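D-mandelate dehydrogenase (Rhodotorula graminis, PDB 2W2K) probably catalyses the NAD(P)-dependent interconversion of D-mandelate and its 2-keto acid. Local coordinates at residues A112-T117 with L171-K176; V226-M231 with H235-E240. All coordinates share one frame; numbering follows the deposited sequence.

Contact 1. Residues A112-T117 with L171-K176; sequences AGDTAT and LGAIQK
D114 and I174 come closest in the backbone where two helices begin, their CA atoms 5.3 Å apart. G113 and G172 are the N-cap residues, and each offers its carbonyl to the first turn: T117 N bonds to G113 O at 3.0 Å, K176 N to G172 O at 2.9 Å. I174 has the largest share of the contact, touching both D114 and T117. Its CG1 lies 3.6 Å from D114 OD1, while its two methyls, CG2 and CD1, both lie against CB and CG2 of T117, with I174 CG2 4.0 Å from T117 CG2 and I174 CD1 4.1 Å from T117 CB. T117 suits this place because its two branches part company: CG2, anti to the backbone N, turns to the isoleucine, and OG1 stays beside its own helix near G113 O. A small residue is fitting at A173, whose CB approaches D114 OD2 to 3.7 Å. An alanine in place of I174 would take away CG1 and both methyls, and would probably leave a gap beside T117 and the D114 carboxylate. A173 and I174 bind NAD(+) in this enzyme, although the dinucleotide is absent from this chain, and T117 lies close to T255 and G307 of the same site. The glycine before A173 opens the helix that follows the first strand of the Rossmann fold, the usual dinucleotide-binding turn. Carboxylate oxygens against alkyl carbon and methyl against methyl make this van der Waals packing, bordering the cofactor site.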
loop_
_atom_site.group_PDB
_atom_site.type_symbol
_atom_site.label_atom_id
_atom_site.label_comp_id
_atom_site.label_asym_id
_atom_site.label_seq_id
_atom_site.Cartn_x
_atom_site.Cartn_y
_atom_site.Cartn_z
ATOM N N ALA B 112 11.331 -16.725 -7.014
ATOM C CA ALA B 112 10.387 -16.279 -8.081
ATOM C C ALA B 112 9.385 -15.226 -7.610
ATOM O O ALA B 112 9.019 -14.333 -8.380
ATOM C CB ALA B 112 9.616 -17.484 -8.702
ATOM N N GLY B 113 8.907 -15.373 -6.374
ATOM C CA GLY B 113 7.896 -14.455 -5.800
ATOM C C GLY B 113 8.428 -13.375 -4.849
ATOM O O GLY B 113 7.643 -12.803 -4.082
ATOM N N ASP B 114 9.741 -13.088 -4.866
ATOM C CA ASP B 114 10.320 -12.063 -3.930
ATOM C C ASP B 114 9.695 -10.665 -4.111
ATOM O O ASP B 114 9.363 -9.987 -3.128
ATOM C CB ASP B 114 11.855 -11.935 -4.062
ATOM C CG ASP B 114 12.638 -13.144 -3.482
ATOM O OD1 ASP B 114 12.031 -14.111 -2.988
ATOM O OD2 ASP B 114 13.900 -13.124 -3.552
ATOM N N THR B 115 9.514 -10.231 -5.359
ATOM C CA THR B 115 8.933 -8.896 -5.613
ATOM C C THR B 115 7.456 -8.847 -5.151
ATOM O O THR B 115 7.051 -7.920 -4.425
ATOM C CB THR B 115 9.070 -8.497 -7.112
ATOM O OG1 THR B 115 10.473 -8.309 -7.420
ATOM C CG2 THR B 115 8.262 -7.190 -7.441
ATOM N N ALA B 116 6.664 -9.842 -5.573
ATOM C CA ALA B 116 5.232 -9.885 -5.215
ATOM C C ALA B 116 4.997 -9.947 -3.686
ATOM O O ALA B 116 4.206 -9.169 -3.161
ATOM C CB ALA B 116 4.482 -11.018 -5.961
ATOM N N THR B 117 5.707 -10.832 -2.974
ATOM C CA THR B 117 5.455 -11.028 -1.533
ATOM C C THR B 117 5.883 -9.787 -0.734
ATOM O O THR B 117 5.157 -9.355 0.194
ATOM C CB THR B 117 6.134 -12.308 -0.975
ATOM O OG1 THR B 117 5.790 -13.427 -1.801
ATOM C CG2 THR B 117 5.663 -12.610 0.481
ATOM N N LEU B 171 15.504 -11.965 8.568
ATOM C CA LEU B 171 16.047 -10.991 7.581
ATOM C C LEU B 171 16.631 -11.706 6.340
ATOM O O LEU B 171 17.743 -11.415 5.876
ATOM C CB LEU B 171 17.042 -9.983 8.214
ATOM C CG LEU B 171 17.472 -8.750 7.373
ATOM C CD1 LEU B 171 16.235 -7.914 6.906
ATOM C CD2 LEU B 171 18.505 -7.835 8.072
ATOM N N GLY B 172 15.831 -12.637 5.808
ATOM C CA GLY B 172 16.113 -13.354 4.569
ATOM C C GLY B 172 15.758 -12.560 3.317
ATOM O O GLY B 172 15.499 -11.344 3.397
ATOM N N ALA B 173 15.718 -13.240 2.163
ATOM C CA ALA B 173 15.600 -12.520 0.877
ATOM C C ALA B 173 14.352 -11.617 0.760
ATOM O O ALA B 173 14.453 -10.446 0.344
ATOM C CB ALA B 173 15.693 -13.497 -0.292
ATOM N N ILE B 174 13.185 -12.150 1.144
ATOM C CA ILE B 174 11.928 -11.377 1.043
ATOM C C ILE B 174 11.984 -10.184 1.993
ATOM O O ILE B 174 11.638 -9.070 1.589
ATOM C CB ILE B 174 10.647 -12.260 1.282
ATOM C CG1 ILE B 174 10.421 -13.218 0.094
ATOM C CG2 ILE B 174 9.388 -11.399 1.490
ATOM C CD1 ILE B 174 9.414 -14.332 0.357
ATOM N N GLN B 175 12.397 -10.416 3.249
ATOM C CA GLN B 175 12.475 -9.310 4.242
ATOM C C GLN B 175 13.471 -8.189 3.871
ATOM O O GLN B 175 13.209 -7.002 4.145
ATOM C CB GLN B 175 12.771 -9.850 5.657
ATOM C CG GLN B 175 12.539 -8.806 6.805
ATOM C CD GLN B 175 11.102 -8.847 7.382
ATOM O OE1 GLN B 175 10.206 -8.127 6.908
ATOM N NE2 GLN B 175 10.888 -9.685 8.404
ATOM N N LYS B 176 14.601 -8.548 3.240
ATOM C CA LYS B 176 15.545 -7.540 2.741
ATOM C C LYS B 176 14.869 -6.576 1.766
ATOM O O LYS B 176 15.173 -5.364 1.777
ATOM C CB LYS B 176 16.816 -8.181 2.128
ATOM C CG LYS B 176 17.731 -8.863 3.172
ATOM C CD LYS B 176 18.920 -9.549 2.439
ATOM C CE LYS B 176 19.906 -10.202 3.408
ATOM N NZ LYS B 176 21.062 -10.787 2.630
#

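Contact 2. Residues V226-M231 with H235-E240; sequences VSVPYM and HHLIDE
Y230 and H235 both hold CG anti to the backbone N (chi1 179° and -175°), and their side chains run abreast in a common direction. The phenol oxygen Y230 OH thereby arrives at the edge of the imidazole, in its plane and 3.2 Å from H235 CD2, while H235 CA sits at the tyrosine ring's own edge, 4.0 Å from Y230 CE1. The flat imidazole of H235 suits its place because it can receive that hydroxyl at its edge and the H236 ring on a face, H236 CD2 lying 3.6 Å above its plane. Toward the other end aliphatic residues take over: V228 CG2 meets L237 CD2 at 4.3 Å, and V226 CG2 meets I238 CG1 at 4.1 Å, the last two side chains lying antiparallel. Apolar side chains suit V226 and I238, which are buried. The two segments make up most of the connection from the end of strand 223-226, fourth in chain order of the Rossmann sheet, to the start of helix 240-245, and carry V228 to the cofactor site, where NAD(+) is not bound in this chain. V226 and I238 pack on I252 of strand 250-254, V228 and L237 on V169 of strand 165-169.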
loop_
_atom_site.group_PDB
_atom_site.type_symbol
_atom_site.label_atom_id
_atom_site.label_comp_id
_atom_site.label_asym_id
_atom_site.label_seq_id
_atom_site.Cartn_x
_atom_site.Cartn_y
_atom_site.Cartn_z
ATOM N N VAL B 226 6.559 -10.201 10.196
ATOM C CA VAL B 226 6.910 -11.656 10.299
ATOM C C VAL B 226 7.251 -12.248 8.916
ATOM O O VAL B 226 6.383 -12.327 8.039
ATOM C CB VAL B 226 5.765 -12.487 11.007
ATOM C CG1 VAL B 226 6.164 -13.985 11.184
ATOM C CG2 VAL B 226 5.374 -11.859 12.388
ATOM N N SER B 227 8.501 -12.702 8.738
ATOM C CA SER B 227 8.959 -13.354 7.484
ATOM C C SER B 227 10.079 -14.374 7.783
ATOM O O SER B 227 11.274 -14.046 7.689
ATOM C CB SER B 227 9.434 -12.301 6.457
ATOM O OG SER B 227 9.709 -12.898 5.180
ATOM N N VAL B 228 9.677 -15.604 8.132
ATOM C CA VAL B 228 10.591 -16.706 8.474
ATOM C C VAL B 228 10.039 -18.007 7.866
ATOM O O VAL B 228 8.824 -18.112 7.614
ATOM C CB VAL B 228 10.734 -16.929 10.028
ATOM C CG1 VAL B 228 11.538 -15.814 10.695
ATOM C CG2 VAL B 228 9.366 -17.108 10.706
ATOM N N PRO B 229 10.912 -19.013 7.663
ATOM C CA PRO B 229 10.437 -20.338 7.204
ATOM C C PRO B 229 9.569 -21.016 8.267
ATOM O O PRO B 229 9.900 -20.932 9.464
ATOM C CB PRO B 229 11.745 -21.141 7.015
ATOM C CG PRO B 229 12.846 -20.135 6.990
ATOM C CD PRO B 229 12.380 -18.975 7.831
ATOM N N TYR B 230 8.480 -21.678 7.846
ATOM C CA TYR B 230 7.590 -22.410 8.773
ATOM C C TYR B 230 8.081 -23.862 8.972
ATOM O O TYR B 230 8.272 -24.609 7.997
ATOM C CB TYR B 230 6.115 -22.389 8.294
ATOM C CG TYR B 230 5.157 -23.138 9.205
ATOM C CD1 TYR B 230 5.134 -22.903 10.569
ATOM C CD2 TYR B 230 4.260 -24.076 8.694
ATOM C CE1 TYR B 230 4.258 -23.619 11.434
ATOM C CE2 TYR B 230 3.374 -24.791 9.541
ATOM C CZ TYR B 230 3.374 -24.553 10.906
ATOM O OH TYR B 230 2.502 -25.265 11.735
ATOM N N MET B 231 8.299 -24.230 10.232
ATOM C CA MET B 231 8.813 -25.541 10.622
ATOM C C MET B 231 8.492 -25.753 12.106
ATOM O O MET B 231 7.927 -24.857 12.749
ATOM C CB MET B 231 10.324 -25.637 10.354
ATOM C CG MET B 231 11.141 -24.481 10.936
ATOM S SD MET B 231 12.802 -24.950 11.457
ATOM C CE MET B 231 12.452 -26.186 12.717
ATOM N N HIS B 235 6.542 -22.868 14.907
ATOM C CA HIS B 235 5.107 -22.965 15.269
ATOM C C HIS B 235 4.775 -22.151 16.531
ATOM O O HIS B 235 5.383 -22.363 17.573
ATOM C CB HIS B 235 4.667 -24.434 15.440
ATOM C CG HIS B 235 3.195 -24.606 15.700
ATOM N ND1 HIS B 235 2.669 -24.684 16.974
ATOM C CD2 HIS B 235 2.140 -24.729 14.852
ATOM C CE1 HIS B 235 1.358 -24.830 16.901
ATOM N NE2 HIS B 235 1.011 -24.868 15.627
ATOM N N HIS B 236 3.818 -21.220 16.437
ATOM C CA HIS B 236 3.515 -20.299 17.531
ATOM C C HIS B 236 4.770 -19.534 18.048
ATOM O O HIS B 236 4.887 -19.255 19.264
ATOM C CB HIS B 236 2.768 -21.025 18.681
ATOM C CG HIS B 236 1.343 -21.399 18.363
ATOM N ND1 HIS B 236 0.491 -21.931 19.313
ATOM C CD2 HIS B 236 0.622 -21.322 17.215
ATOM C CE1 HIS B 236 -0.689 -22.169 18.763
ATOM N NE2 HIS B 236 -0.638 -21.802 17.492
ATOM N N LEU B 237 5.694 -19.190 17.130
ATOM C CA LEU B 237 6.845 -18.317 17.447
ATOM C C LEU B 237 6.373 -17.010 18.095
ATOM O O LEU B 237 7.002 -16.527 19.056
ATOM C CB LEU B 237 7.689 -17.990 16.180
ATOM C CG LEU B 237 9.057 -17.310 16.339
ATOM C CD1 LEU B 237 10.048 -18.259 17.049
ATOM C CD2 LEU B 237 9.645 -16.797 14.999
ATOM N N ILE B 238 5.283 -16.439 17.564
ATOM C CA ILE B 238 4.697 -15.201 18.088
ATOM C C ILE B 238 3.506 -15.603 18.969
ATOM O O ILE B 238 2.483 -16.065 18.457
ATOM C CB ILE B 238 4.246 -14.223 16.951
ATOM C CG1 ILE B 238 5.390 -13.911 15.961
ATOM C CG2 ILE B 238 3.715 -12.912 17.534
ATOM C CD1 ILE B 238 6.739 -13.568 16.598
ATOM N N ASP B 239 3.666 -15.441 20.285
ATOM C CA ASP B 239 2.730 -15.999 21.274
ATOM C C ASP B 239 2.352 -14.964 22.356
ATOM O O ASP B 239 2.702 -13.775 22.252
ATOM C CB ASP B 239 3.387 -17.232 21.930
ATOM C CG ASP B 239 4.791 -16.912 22.569
ATOM O OD1 ASP B 239 5.348 -15.759 22.466
ATOM O OD2 ASP B 239 5.357 -17.855 23.175
ATOM N N GLU B 240 1.657 -15.417 23.410
ATOM C CA GLU B 240 1.306 -14.513 24.532
ATOM C C GLU B 240 2.490 -13.674 25.065
ATOM O O GLU B 240 2.336 -12.454 25.283
ATOM C CB GLU B 240 0.613 -15.283 25.673
ATOM C CG GLU B 240 -0.713 -15.904 25.248
#

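From the N terminus, the chain first builds the parallel sheet ending in strand 105-107, then enters helix 114-130. Contact 1 closes a long, mostly helical loop when the chain returns, after strand 165-169, at the start of helix 173-185; it ties those two helix starts together. Contact 2 opens only later and closes a short loop between strand 223-226 and helix 240-245, so the two follow in series, neither nesting nor crossing. Their centres are about 17 Å apart, yet they meet at S227: its CB lies 3.6 Å from Q175 NE2, and its OG 4.0 Å from I174 CG2. Each contact contributes residues to the NAD(+) site, at the C-terminal ends of the strands of the Rossmann sheet.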